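Local atomic coordinates of oligopeptide ABC transporter, periplasmic oligopeptide-binding protein, putative (Thermotoga maritima MSB8, PDB entry 5IPW), a protein that probably binds oligopeptides in the periplasm and hands them to an ABC transporter for uptake, as family 5 extracellular solute-binding proteins do. Residues E46-Q51 against F261-I266; I80-A85 against P96-S101; K117-S122 against P237-W242. All blocks are in the same frame, centred on the assembly; numbering follows the deposited sequence.

Contact 1. Residues E46-Q51 against F261-I266; sequences EPLVVQ and FWAVDI
Leu48 sets CG anti to the backbone N (chi1 174°) and Trp262 holds CG between its backbone N and carbonyl carbon (chi1 36°), at the start of a parallel pairing of strands 48-51 and 263-265. The two side chains lie side by side, pointing the same way, and Leu48 CD2 comes to the edge of the indole, near its plane, 3.8 Å from Trp262 CZ3. The strands belong to a small mixed sheet whose third member, 2-4, pairs antiparallel with 48-51. Both polar backbone atoms of Leu48 are bound. Its N donates to Trp262 O at 3.1 Å, and its O receives Val264 N in a nearly straight bond of 2.8 Å. Val50 N then donates to Val264 O, also 2.8 Å; the bond from Ile266 N to Val50 O is weak.

Ala263 shares a face of the sheet with Leu48, the two CB atoms 3.9 Å apart. Val49 and Val264 point to the other face, where Tyr10 and Pro7 of helix 7-14 pack on Val49. The contact thus ties the N-terminal part of the chain to a segment more than 200 residues later. At the far end, Ile266 CG2 lies 3.9 Å from Gln51 CA and 3.7 Å from Val50 O.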
ATOM      1  N   GLU A  46     -17.575  23.370   8.362  1.00 40.60           N
ATOM      2  CA  GLU A  46     -18.003  22.284   7.502  1.00 39.94           C
ATOM      3  C   GLU A  46     -17.144  21.036   7.769  1.00 39.18           C
ATOM      4  O   GLU A  46     -16.183  20.764   7.037  1.00 36.66           O
ATOM      5  CB  GLU A  46     -17.899  22.710   6.033  1.00 42.02           C
ATOM      6  CG  GLU A  46     -18.754  23.921   5.650  1.00 44.23           C
ATOM      7  CD  GLU A  46     -18.864  24.106   4.139  1.00 45.14           C
ATOM      8  OE1 GLU A  46     -19.960  23.875   3.581  1.00 45.62           O
ATOM      9  OE2 GLU A  46     -17.850  24.462   3.504  1.00 45.01           O
ATOM     10  N   PRO A  47     -17.484  20.270   8.824  1.00 38.95           N
ATOM     11  CA  PRO A  47     -16.727  19.054   9.129  1.00 38.93           C
ATOM     12  C   PRO A  47     -16.870  17.990   8.050  1.00 38.37           C
ATOM     13  O   PRO A  47     -17.845  17.990   7.311  1.00 38.47           O
ATOM     14  CB  PRO A  47     -17.374  18.556  10.430  1.00 39.18           C
ATOM     15  CG  PRO A  47     -18.748  19.129  10.415  1.00 39.10           C
ATOM     16  CD  PRO A  47     -18.584  20.481   9.785  1.00 39.23           C
ATOM     17  N   LEU A  48     -15.897  17.093   7.958  1.00 37.07           N
ATOM     18  CA  LEU A  48     -16.035  15.915   7.115  1.00 37.14           C
ATOM     19  C   LEU A  48     -17.163  15.068   7.674  1.00 37.32           C
ATOM     20  O   LEU A  48     -17.373  15.029   8.881  1.00 38.05           O
ATOM     21  CB  LEU A  48     -14.720  15.134   7.062  1.00 37.59           C
ATOM     22  CG  LEU A  48     -14.731  13.792   6.325  1.00 38.47           C
ATOM     23  CD1 LEU A  48     -15.059  13.951   4.854  1.00 39.20           C
ATOM     24  CD2 LEU A  48     -13.387  13.101   6.479  1.00 38.88           C
ATOM     25  N   VAL A  49     -17.921  14.430   6.793  1.00 38.29           N
ATOM     26  CA  VAL A  49     -19.054  13.612   7.202  1.00 38.90           C
ATOM     27  C   VAL A  49     -18.747  12.182   6.828  1.00 39.27           C
ATOM     28  O   VAL A  49     -18.413  11.891   5.684  1.00 39.38           O
ATOM     29  CB  VAL A  49     -20.362  14.064   6.526  1.00 40.33           C
ATOM     30  CG1 VAL A  49     -21.534  13.213   6.998  1.00 39.83           C
ATOM     31  CG2 VAL A  49     -20.621  15.534   6.829  1.00 40.54           C
ATOM     32  N   VAL A  50     -18.852  11.291   7.809  1.00 40.46           N
ATOM     33  CA  VAL A  50     -18.404   9.922   7.642  1.00 39.53           C
ATOM     34  C   VAL A  50     -19.570   8.973   7.783  1.00 39.43           C
ATOM     35  O   VAL A  50     -20.306   9.039   8.752  1.00 39.18           O
ATOM     36  CB  VAL A  50     -17.322   9.607   8.673  1.00 39.77           C
ATOM     37  CG1 VAL A  50     -16.900   8.139   8.610  1.00 40.53           C
ATOM     38  CG2 VAL A  50     -16.139  10.514   8.418  1.00 38.55           C
ATOM     39  N   GLN A  51     -19.749   8.104   6.796  1.00 42.24           N
ATOM     40  CA  GLN A  51     -20.780   7.090   6.888  1.00 45.85           C
ATOM     41  C   GLN A  51     -20.182   5.816   7.473  1.00 44.32           C
ATOM     42  O   GLN A  51     -19.195   5.293   6.955  1.00 43.96           O
ATOM     43  CB  GLN A  51     -21.408   6.801   5.538  1.00 49.96           C
ATOM     44  CG  GLN A  51     -22.603   5.874   5.641  1.00 55.05           C
ATOM     45  CD  GLN A  51     -23.131   5.506   4.281  1.00 65.03           C
ATOM     46  OE1 GLN A  51     -23.476   6.389   3.484  1.00 76.93           O
ATOM     47  NE2 GLN A  51     -23.184   4.204   3.987  1.00 65.39           N
ATOM     48  N   PHE A 261     -11.127  17.232  16.896  1.00 33.90           N
ATOM     49  CA  PHE A 261     -11.207  16.454  15.658  1.00 32.32           C
ATOM     50  C   PHE A 261     -12.371  16.951  14.803  1.00 33.95           C
ATOM     51  O   PHE A 261     -13.436  17.307  15.325  1.00 35.02           O
ATOM     52  CB  PHE A 261     -11.331  14.950  15.915  1.00 29.95           C
ATOM     53  CG  PHE A 261     -11.031  14.118  14.704  1.00 27.61           C
ATOM     54  CD1 PHE A 261      -9.799  14.206  14.082  1.00 27.71           C
ATOM     55  CD2 PHE A 261     -11.985  13.283  14.160  1.00 27.03           C
ATOM     56  CE1 PHE A 261      -9.518  13.469  12.944  1.00 27.99           C
ATOM     57  CE2 PHE A 261     -11.713  12.535  13.029  1.00 26.79           C
ATOM     58  CZ  PHE A 261     -10.478  12.624  12.420  1.00 27.43           C
ATOM     59  N   TRP A 262     -12.157  16.918  13.490  1.00 34.30           N
ATOM     60  CA  TRP A 262     -12.881  17.760  12.526  1.00 35.39           C
ATOM     61  C   TRP A 262     -13.820  16.967  11.639  1.00 35.27           C
ATOM     62  O   TRP A 262     -14.288  17.487  10.631  1.00 36.93           O
ATOM     63  CB  TRP A 262     -11.873  18.511  11.640  1.00 35.57           C
ATOM     64  CG  TRP A 262     -10.688  17.677  11.352  1.00 36.41           C
ATOM     65  CD1 TRP A 262      -9.530  17.631  12.071  1.00 37.45           C
ATOM     66  CD2 TRP A 262     -10.558  16.706  10.318  1.00 36.83           C
ATOM     67  NE1 TRP A 262      -8.680  16.702  11.536  1.00 38.00           N
ATOM     68  CE2 TRP A 262      -9.285  16.118  10.456  1.00 37.85           C
ATOM     69  CE3 TRP A 262     -11.388  16.277   9.286  1.00 37.36           C
ATOM     70  CZ2 TRP A 262      -8.822  15.124   9.599  1.00 38.68           C
ATOM     71  CZ3 TRP A 262     -10.925  15.285   8.429  1.00 39.21           C
ATOM     72  CH2 TRP A 262      -9.657  14.718   8.594  1.00 38.67           C
ATOM     73  N   ALA A 263     -14.092  15.715  11.996  1.00 33.62           N
ATOM     74  CA  ALA A 263     -15.036  14.907  11.240  1.00 32.47           C
ATOM     75  C   ALA A 263     -16.140  14.449  12.156  1.00 32.49           C
ATOM     76  O   ALA A 263     -15.930  14.282  13.348  1.00 33.32           O
ATOM     77  CB  ALA A 263     -14.347  13.710  10.623  1.00 31.13           C
ATOM     78  N   VAL A 264     -17.318  14.247  11.582  1.00 34.14           N
ATOM     79  CA  VAL A 264     -18.465  13.728  12.303  1.00 34.78           C
ATOM     80  C   VAL A 264     -19.131  12.578  11.554  1.00 35.29           C
ATOM     81  O   VAL A 264     -18.815  12.284  10.405  1.00 35.14           O
ATOM     82  CB  VAL A 264     -19.523  14.821  12.561  1.00 36.17           C
ATOM     83  CG1 VAL A 264     -18.916  16.001  13.311  1.00 36.11           C
ATOM     84  CG2 VAL A 264     -20.145  15.308  11.253  1.00 37.60           C
ATOM     85  N   ASP A 265     -20.023  11.924  12.277  1.00 38.09           N
ATOM     86  CA  ASP A 265     -21.009  10.966  11.786  1.00 39.44           C
ATOM     87  C   ASP A 265     -22.038  11.552  10.868  1.00 39.53           C
ATOM     88  O   ASP A 265     -22.250  12.756  10.848  1.00 38.95           O
ATOM     89  CB  ASP A 265     -21.861  10.526  12.982  1.00 42.04           C
ATOM     90  CG  ASP A 265     -21.502   9.215  13.471  1.00 44.62           C
ATOM     91  OD1 ASP A 265     -20.536   8.647  12.934  1.00 56.24           O
ATOM     92  OD2 ASP A 265     -22.186   8.747  14.392  1.00 46.21           O
ATOM     93  N   ILE A 266     -22.774  10.668  10.208  1.00 38.31           N
ATOM     94  CA  ILE A 266     -24.029  11.058   9.583  1.00 37.77           C
ATOM     95  C   ILE A 266     -25.053  11.591  10.596  1.00 38.25           C
ATOM     96  O   ILE A 266     -25.909  12.374  10.229  1.00 40.95           O
ATOM     97  CB  ILE A 266     -24.641   9.931   8.710  1.00 37.69           C
ATOM     98  CG1 ILE A 266     -24.914   8.660   9.511  1.00 39.43           C
ATOM     99  CG2 ILE A 266     -23.717   9.611   7.544  1.00 38.36           C
ATOM    100  CD1 ILE A 266     -25.554   7.546   8.700  1.00 39.40           C
TER

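Contact 2. Residues I80-A85 against P96-S101; sequences IEVKLA and PGLAKS
Backbone hydrogen bonding dominates this buried contact, in which the link between helix 73-80 and strand 85-87 meets an irregular part of strand 94-105, next to the edge strand 85-87 of a five-stranded antiparallel sheet. The CA atoms of Leu84 and Leu98 are 4.4 Å apart, and their main chains do most of the joining. Leu98 N donates almost straight to Lys83 O, 3.0 Å away and in the carbonyl plane. One residue on, Ala99 N reaches Leu84 O at 2.9 Å and lies on a lone pair of that oxygen. Next to them Ala85 and Pro96 form an antiparallel non-hydrogen-bonded pair with diverging side chains.

Gly97, without a side chain, lies close against the carbonyls of Lys83 and Leu84, its CA 3.6 Å from Lys83 O. Side chains add a few apolar contacts: Leu84 CB stands 4.2 Å from Ala99 CB, and Leu84 CD2 lies equally far from Leu98 CB. Lys83 NZ makes a salt bridge to Glu81 OE1, meeting it from above the carboxylate plane, and also donates to the backbone O atoms of Tyr184 and Gly185; Arg619 is a second partner of Glu81 OE1.

Strand 110-115 flanks the junction, with Phe113 against both Leu84 and Ala99, whereas Leu98 packs on Trp262 and Leu239 from loops outside the five-stranded sheet.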
ATOM      1  N   ILE A  80      -3.545   6.533  13.042  1.00 39.91           N
ATOM      2  CA  ILE A  80      -3.647   7.902  13.498  1.00 40.78           C
ATOM      3  C   ILE A  80      -3.610   8.906  12.338  1.00 40.14           C
ATOM      4  O   ILE A  80      -3.931  10.078  12.506  1.00 39.13           O
ATOM      5  CB  ILE A  80      -2.504   8.129  14.531  1.00 42.99           C
ATOM      6  CG1 ILE A  80      -3.087   8.547  15.859  1.00 44.63           C
ATOM      7  CG2 ILE A  80      -1.386   9.061  14.045  1.00 44.30           C
ATOM      8  CD1 ILE A  80      -3.753   7.380  16.543  1.00 46.01           C
ATOM      9  N   GLU A  81      -3.253   8.420  11.156  1.00 39.74           N
ATOM     10  CA  GLU A  81      -2.960   9.274  10.017  1.00 39.13           C
ATOM     11  C   GLU A  81      -4.186   9.958   9.446  1.00 38.47           C
ATOM     12  O   GLU A  81      -5.282   9.401   9.426  1.00 38.99           O
ATOM     13  CB  GLU A  81      -2.265   8.471   8.910  1.00 38.21           C
ATOM     14  CG  GLU A  81      -0.751   8.464   9.028  1.00 38.40           C
ATOM     15  CD  GLU A  81      -0.110   7.377   8.194  1.00 40.49           C
ATOM     16  OE1 GLU A  81      -0.562   7.140   7.048  1.00 38.84           O
ATOM     17  OE2 GLU A  81       0.845   6.753   8.696  1.00 43.30           O
ATOM     18  N   VAL A  82      -3.975  11.177   8.970  1.00 39.24           N
ATOM     19  CA  VAL A  82      -5.017  11.933   8.285  1.00 40.55           C
ATOM     20  C   VAL A  82      -4.457  12.513   6.993  1.00 39.73           C
ATOM     21  O   VAL A  82      -3.274  12.841   6.901  1.00 38.64           O
ATOM     22  CB  VAL A  82      -5.613  13.054   9.173  1.00 41.07           C
ATOM     23  CG1 VAL A  82      -6.335  12.456  10.371  1.00 40.26           C
ATOM     24  CG2 VAL A  82      -4.544  14.041   9.625  1.00 41.01           C
ATOM     25  N   LYS A  83      -5.329  12.633   6.002  1.00 41.04           N
ATOM     26  CA  LYS A  83      -4.940  13.029   4.654  1.00 42.25           C
ATOM     27  C   LYS A  83      -5.804  14.197   4.205  1.00 40.80           C
ATOM     28  O   LYS A  83      -6.895  14.399   4.737  1.00 39.66           O
ATOM     29  CB  LYS A  83      -5.127  11.842   3.694  1.00 43.06           C
ATOM     30  CG  LYS A  83      -4.587  10.519   4.224  1.00 43.99           C
ATOM     31  CD  LYS A  83      -3.071  10.543   4.359  1.00 44.42           C
ATOM     32  CE  LYS A  83      -2.543   9.262   4.980  1.00 44.39           C
ATOM     33  NZ  LYS A  83      -1.090   9.376   5.297  1.00 44.93           N
ATOM     34  N   LEU A  84      -5.322  14.962   3.227  1.00 40.50           N
ATOM     35  CA  LEU A  84      -6.153  15.972   2.582  1.00 39.79           C
ATOM     36  C   LEU A  84      -7.298  15.254   1.911  1.00 38.94           C
ATOM     37  O   LEU A  84      -8.443  15.693   1.951  1.00 38.06           O
ATOM     38  CB  LEU A  84      -5.360  16.758   1.545  1.00 41.57           C
ATOM     39  CG  LEU A  84      -4.322  17.726   2.107  1.00 43.86           C
ATOM     40  CD1 LEU A  84      -3.532  18.372   0.983  1.00 44.33           C
ATOM     41  CD2 LEU A  84      -4.982  18.796   2.958  1.00 44.80           C
ATOM     42  N   ALA A  85      -6.973  14.133   1.294  1.00 39.25           N
ATOM     43  CA  ALA A  85      -7.978  13.270   0.727  1.00 40.71           C
ATOM     44  C   ALA A  85      -7.535  11.836   0.931  1.00 41.01           C
ATOM     45  O   ALA A  85      -6.384  11.490   0.663  1.00 41.48           O
ATOM     46  CB  ALA A  85      -8.154  13.573  -0.750  1.00 40.87           C
ATOM     47  N   PRO A  96     -12.937  12.760   0.082  1.00 44.72           N
ATOM     48  CA  PRO A  96     -12.640  13.936   0.908  1.00 44.23           C
ATOM     49  C   PRO A  96     -12.038  13.624   2.277  1.00 43.76           C
ATOM     50  O   PRO A  96     -12.413  12.644   2.917  1.00 44.94           O
ATOM     51  CB  PRO A  96     -14.001  14.612   1.070  1.00 43.93           C
ATOM     52  CG  PRO A  96     -14.791  14.149  -0.096  1.00 43.79           C
ATOM     53  CD  PRO A  96     -14.334  12.752  -0.379  1.00 43.94           C
ATOM     54  N   GLY A  97     -11.099  14.463   2.698  1.00 43.99           N
ATOM     55  CA  GLY A  97     -10.442  14.341   3.996  1.00 43.80           C
ATOM     56  C   GLY A  97     -10.417  15.704   4.644  1.00 41.97           C
ATOM     57  O   GLY A  97     -11.459  16.296   4.833  1.00 42.23           O
ATOM     58  N   LEU A  98      -9.233  16.208   4.975  1.00 43.36           N
ATOM     59  CA  LEU A  98      -9.119  17.580   5.469  1.00 44.74           C
ATOM     60  C   LEU A  98      -9.441  18.604   4.393  1.00 45.15           C
ATOM     61  O   LEU A  98      -9.791  19.733   4.709  1.00 45.65           O
ATOM     62  CB  LEU A  98      -7.742  17.871   6.052  1.00 45.77           C
ATOM     63  CG  LEU A  98      -7.711  17.684   7.566  1.00 49.57           C
ATOM     64  CD1 LEU A  98      -6.294  17.802   8.082  1.00 52.40           C
ATOM     65  CD2 LEU A  98      -8.608  18.669   8.304  1.00 49.01           C
ATOM     66  N   ALA A  99      -9.304  18.212   3.131  1.00 44.04           N
ATOM     67  CA  ALA A  99      -9.811  19.004   2.026  1.00 43.87           C
ATOM     68  C   ALA A  99     -11.234  18.566   1.711  1.00 44.24           C
ATOM     69  O   ALA A  99     -11.501  17.380   1.553  1.00 42.75           O
ATOM     70  CB  ALA A  99      -8.929  18.826   0.804  1.00 45.38           C
ATOM     71  N   LYS A 100     -12.151  19.528   1.629  1.00 46.67           N
ATOM     72  CA  LYS A 100     -13.521  19.242   1.203  1.00 47.15           C
ATOM     73  C   LYS A 100     -13.616  19.026  -0.314  1.00 47.56           C
ATOM     74  O   LYS A 100     -14.464  18.266  -0.791  1.00 48.27           O
ATOM     75  CB  LYS A 100     -14.480  20.332   1.670  1.00 47.63           C
ATOM     76  CG  LYS A 100     -14.267  21.703   1.056  1.00 50.49           C
ATOM     77  CD  LYS A 100     -15.015  22.761   1.855  1.00 53.18           C
ATOM     78  CE  LYS A 100     -15.123  24.073   1.096  1.00 57.14           C
ATOM     79  NZ  LYS A 100     -16.451  24.715   1.306  1.00 60.76           N
ATOM     80  N   SER A 101     -12.744  19.680  -1.068  1.00 48.89           N
ATOM     81  CA  SER A 101     -12.713  19.513  -2.523  1.00 50.82           C
ATOM     82  C   SER A 101     -11.392  19.986  -3.069  1.00 51.41           C
ATOM     83  O   SER A 101     -10.689  20.785  -2.443  1.00 50.68           O
ATOM     84  CB  SER A 101     -13.848  20.285  -3.204  1.00 51.19           C
ATOM     85  OG  SER A 101     -13.798  21.665  -2.879  1.00 52.93           O
TER

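Contact 3. Residues K117-S122 against P237-W242; sequences KGVKWS and PTLSPW
Trp121 and Leu239 cross obliquely, the leucine lying over one face of the indole. Leu239 CG stands 4.0 Å from the centroid of the six-membered ring, 23° off its normal, a CH-pi contact offset toward the rim. Its CD1 branch reaches Trp121 CH2 at 3.9 Å, while CD2 meets Val119 CG1 at 4.0 Å, the leucine and valine side chains crossing at about a right angle. At the ring edge, in plane, lies Thr238 CA, and Pro237 CB packs on Trp121 CB, so Pro237, Thr238 and Leu239 all touch the tryptophan.

Two hydrogen bonds of Ser122 link the loops. Its OG sits between the backbone N and the carbonyl carbon (chi1 59°), where it accepts from Thr238 N at 2.8 Å. Ser122 N in turn donates to Thr238 O at 2.9 Å, tilted 17° from the carbonyl plane, so both polar backbone atoms of Thr238 are bound by one serine. Thr238 has its own OG1 anti to the backbone N, and this oxygen accepts from Ser240 N, two residues on, closing an ST turn.

The contact joins the loop between strand 110-115 and helix 129-140 to the loop leading into strand 242-244. Asp131 of that helix takes the hydrogen bond of Trp121 NE1, and helix 192-195 supplies His193, whose ring meets the indole, and Tyr194, which packs on Pro237.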
ATOM      1  N   LYS A 117     -12.802  25.719   6.725  1.00 47.72           N
ATOM      2  CA  LYS A 117     -12.638  26.858   7.601  1.00 49.87           C
ATOM      3  C   LYS A 117     -13.050  26.496   9.025  1.00 46.63           C
ATOM      4  O   LYS A 117     -14.060  25.833   9.241  1.00 47.41           O
ATOM      5  CB  LYS A 117     -13.465  28.041   7.084  1.00 56.00           C
ATOM      6  CG  LYS A 117     -13.445  29.285   7.969  1.00 61.96           C
ATOM      7  CD  LYS A 117     -14.243  30.426   7.342  1.00 66.92           C
ATOM      8  CE  LYS A 117     -14.630  31.493   8.362  1.00 69.60           C
ATOM      9  NZ  LYS A 117     -13.468  32.272   8.872  1.00 70.96           N
ATOM     10  N   GLY A 118     -12.250  26.929   9.989  1.00 43.74           N
ATOM     11  CA  GLY A 118     -12.539  26.689  11.397  1.00 42.30           C
ATOM     12  C   GLY A 118     -11.928  25.429  11.987  1.00 40.95           C
ATOM     13  O   GLY A 118     -12.115  25.161  13.166  1.00 38.50           O
ATOM     14  N   VAL A 119     -11.204  24.650  11.184  1.00 40.41           N
ATOM     15  CA  VAL A 119     -10.501  23.493  11.711  1.00 39.05           C
ATOM     16  C   VAL A 119      -9.418  23.970  12.662  1.00 39.23           C
ATOM     17  O   VAL A 119      -8.641  24.866  12.340  1.00 39.26           O
ATOM     18  CB  VAL A 119      -9.846  22.642  10.611  1.00 39.27           C
ATOM     19  CG1 VAL A 119      -8.910  21.607  11.225  1.00 39.86           C
ATOM     20  CG2 VAL A 119     -10.901  21.949   9.765  1.00 38.84           C
ATOM     21  N   LYS A 120      -9.364  23.347  13.830  1.00 39.07           N
ATOM     22  CA  LYS A 120      -8.375  23.690  14.822  1.00 40.55           C
ATOM     23  C   LYS A 120      -7.496  22.487  15.132  1.00 37.89           C
ATOM     24  O   LYS A 120      -7.959  21.351  15.091  1.00 36.28           O
ATOM     25  CB  LYS A 120      -9.074  24.213  16.084  1.00 45.03           C
ATOM     26  CG  LYS A 120      -9.588  25.642  15.932  1.00 49.20           C
ATOM     27  CD  LYS A 120     -10.682  25.995  16.935  1.00 54.42           C
ATOM     28  CE  LYS A 120     -12.013  26.336  16.265  1.00 59.51           C
ATOM     29  NZ  LYS A 120     -12.642  25.198  15.537  1.00 61.28           N
ATOM     30  N   TRP A 121      -6.223  22.754  15.419  1.00 36.18           N
ATOM     31  CA  TRP A 121      -5.303  21.743  15.946  1.00 35.61           C
ATOM     32  C   TRP A 121      -5.783  21.257  17.304  1.00 35.26           C
ATOM     33  O   TRP A 121      -6.636  21.891  17.926  1.00 35.35           O
ATOM     34  CB  TRP A 121      -3.890  22.320  16.099  1.00 35.04           C
ATOM     35  CG  TRP A 121      -3.222  22.654  14.805  1.00 34.45           C
ATOM     36  CD1 TRP A 121      -3.248  23.853  14.150  1.00 33.49           C
ATOM     37  CD2 TRP A 121      -2.422  21.780  14.008  1.00 33.03           C
ATOM     38  NE1 TRP A 121      -2.521  23.774  12.990  1.00 32.18           N
ATOM     39  CE2 TRP A 121      -2.005  22.512  12.875  1.00 32.05           C
ATOM     40  CE3 TRP A 121      -2.026  20.448  14.134  1.00 32.34           C
ATOM     41  CZ2 TRP A 121      -1.205  21.955  11.878  1.00 31.20           C
ATOM     42  CZ3 TRP A 121      -1.232  19.893  13.145  1.00 31.34           C
ATOM     43  CH2 TRP A 121      -0.836  20.644  12.029  1.00 32.34           C
ATOM     44  N   SER A 122      -5.211  20.150  17.778  1.00 35.81           N
ATOM     45  CA  SER A 122      -5.638  19.521  19.042  1.00 36.04           C
ATOM     46  C   SER A 122      -5.461  20.402  20.291  1.00 35.25           C
ATOM     47  O   SER A 122      -6.064  20.139  21.325  1.00 36.88           O
ATOM     48  CB  SER A 122      -4.923  18.184  19.232  1.00 36.28           C
ATOM     49  OG  SER A 122      -3.516  18.352  19.253  1.00 37.40           O
ATOM     50  N   PRO A 237       0.936  19.556  18.810  1.00 37.45           N
ATOM     51  CA  PRO A 237      -0.435  19.660  18.309  1.00 36.55           C
ATOM     52  C   PRO A 237      -0.640  18.778  17.102  1.00 33.99           C
ATOM     53  O   PRO A 237       0.276  18.627  16.290  1.00 33.51           O
ATOM     54  CB  PRO A 237      -0.551  21.130  17.897  1.00 37.31           C
ATOM     55  CG  PRO A 237       0.444  21.831  18.749  1.00 38.43           C
ATOM     56  CD  PRO A 237       1.594  20.872  18.853  1.00 38.65           C
ATOM     57  N   THR A 238      -1.830  18.208  16.983  1.00 31.86           N
ATOM     58  CA  THR A 238      -2.099  17.235  15.935  1.00 32.59           C
ATOM     59  C   THR A 238      -3.498  17.412  15.322  1.00 32.68           C
ATOM     60  O   THR A 238      -4.393  18.003  15.940  1.00 32.47           O
ATOM     61  CB  THR A 238      -1.931  15.793  16.478  1.00 31.86           C
ATOM     62  OG1 THR A 238      -2.156  14.835  15.433  1.00 33.17           O
ATOM     63  CG2 THR A 238      -2.899  15.524  17.595  1.00 31.22           C
ATOM     64  N   LEU A 239      -3.647  16.894  14.101  1.00 32.31           N
ATOM     65  CA  LEU A 239      -4.936  16.800  13.416  1.00 33.23           C
ATOM     66  C   LEU A 239      -5.525  15.390  13.502  1.00 33.21           C
ATOM     67  O   LEU A 239      -6.613  15.129  12.988  1.00 34.22           O
ATOM     68  CB  LEU A 239      -4.776  17.218  11.946  1.00 33.80           C
ATOM     69  CG  LEU A 239      -4.401  18.698  11.754  1.00 34.61           C
ATOM     70  CD1 LEU A 239      -3.940  18.995  10.342  1.00 35.44           C
ATOM     71  CD2 LEU A 239      -5.556  19.613  12.110  1.00 34.57           C
ATOM     72  N   SER A 240      -4.814  14.480  14.162  1.00 33.00           N
ATOM     73  CA  SER A 240      -5.255  13.085  14.250  1.00 31.24           C
ATOM     74  C   SER A 240      -6.448  12.904  15.192  1.00 30.37           C
ATOM     75  O   SER A 240      -6.667  13.715  16.092  1.00 29.54           O
ATOM     76  CB  SER A 240      -4.098  12.205  14.719  1.00 30.60           C
ATOM     77  OG  SER A 240      -3.088  12.138  13.740  1.00 28.62           O
ATOM     78  N   PRO A 241      -7.221  11.834  14.994  1.00 30.31           N
ATOM     79  CA  PRO A 241      -8.332  11.518  15.900  1.00 31.87           C
ATOM     80  C   PRO A 241      -7.897  11.174  17.343  1.00 33.81           C
ATOM     81  O   PRO A 241      -8.688  11.319  18.275  1.00 34.32           O
ATOM     82  CB  PRO A 241      -8.985  10.309  15.238  1.00 31.77           C
ATOM     83  CG  PRO A 241      -7.900   9.697  14.419  1.00 31.97           C
ATOM     84  CD  PRO A 241      -7.126  10.866  13.893  1.00 31.15           C
ATOM     85  N   TRP A 242      -6.670  10.702  17.526  1.00 34.14           N
ATOM     86  CA  TRP A 242      -6.134  10.554  18.871  1.00 35.49           C
ATOM     87  C   TRP A 242      -4.721  11.119  18.937  1.00 38.26           C
ATOM     88  O   TRP A 242      -4.055  11.259  17.908  1.00 37.00           O
ATOM     89  CB  TRP A 242      -6.121   9.094  19.322  1.00 33.50           C
ATOM     90  CG  TRP A 242      -7.420   8.372  19.261  1.00 30.40           C
ATOM     91  CD1 TRP A 242      -8.373   8.343  20.217  1.00 31.12           C
ATOM     92  CD2 TRP A 242      -7.888   7.537  18.201  1.00 29.33           C
ATOM     93  NE1 TRP A 242      -9.426   7.551  19.821  1.00 29.65           N
ATOM     94  CE2 TRP A 242      -9.145   7.039  18.584  1.00 28.49           C
ATOM     95  CE3 TRP A 242      -7.364   7.158  16.959  1.00 29.79           C
ATOM     96  CZ2 TRP A 242      -9.891   6.187  17.775  1.00 27.66           C
ATOM     97  CZ3 TRP A 242      -8.107   6.304  16.157  1.00 28.79           C
ATOM     98  CH2 TRP A 242      -9.353   5.825  16.573  1.00 27.74           C
TER

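The three contacts cluster on one side of the chain's centre, their centres 11 to 13 Å apart. Contact 1 brackets the others in sequence: contact 2 closes first, contact 3 follows, and strand 263-265 then returns to pair with strand 48-51. They belong to different elements, a small mixed sheet, the start of a five-stranded antiparallel sheet at strands 85-87 and 94-105, and a pair of loops. Trp262 and Leu239 help to join them: Trp262 CE2 packs 3.4 Å from Leu98 CD2, and Trp262 NE1 probably bonds to Leu239 O. A salt bridge from Glu46 to Lys100 also links contacts 1 and 2. Sequence-distant parts of this probable peptide-binding protein are thereby joined into one cluster of touching contacts.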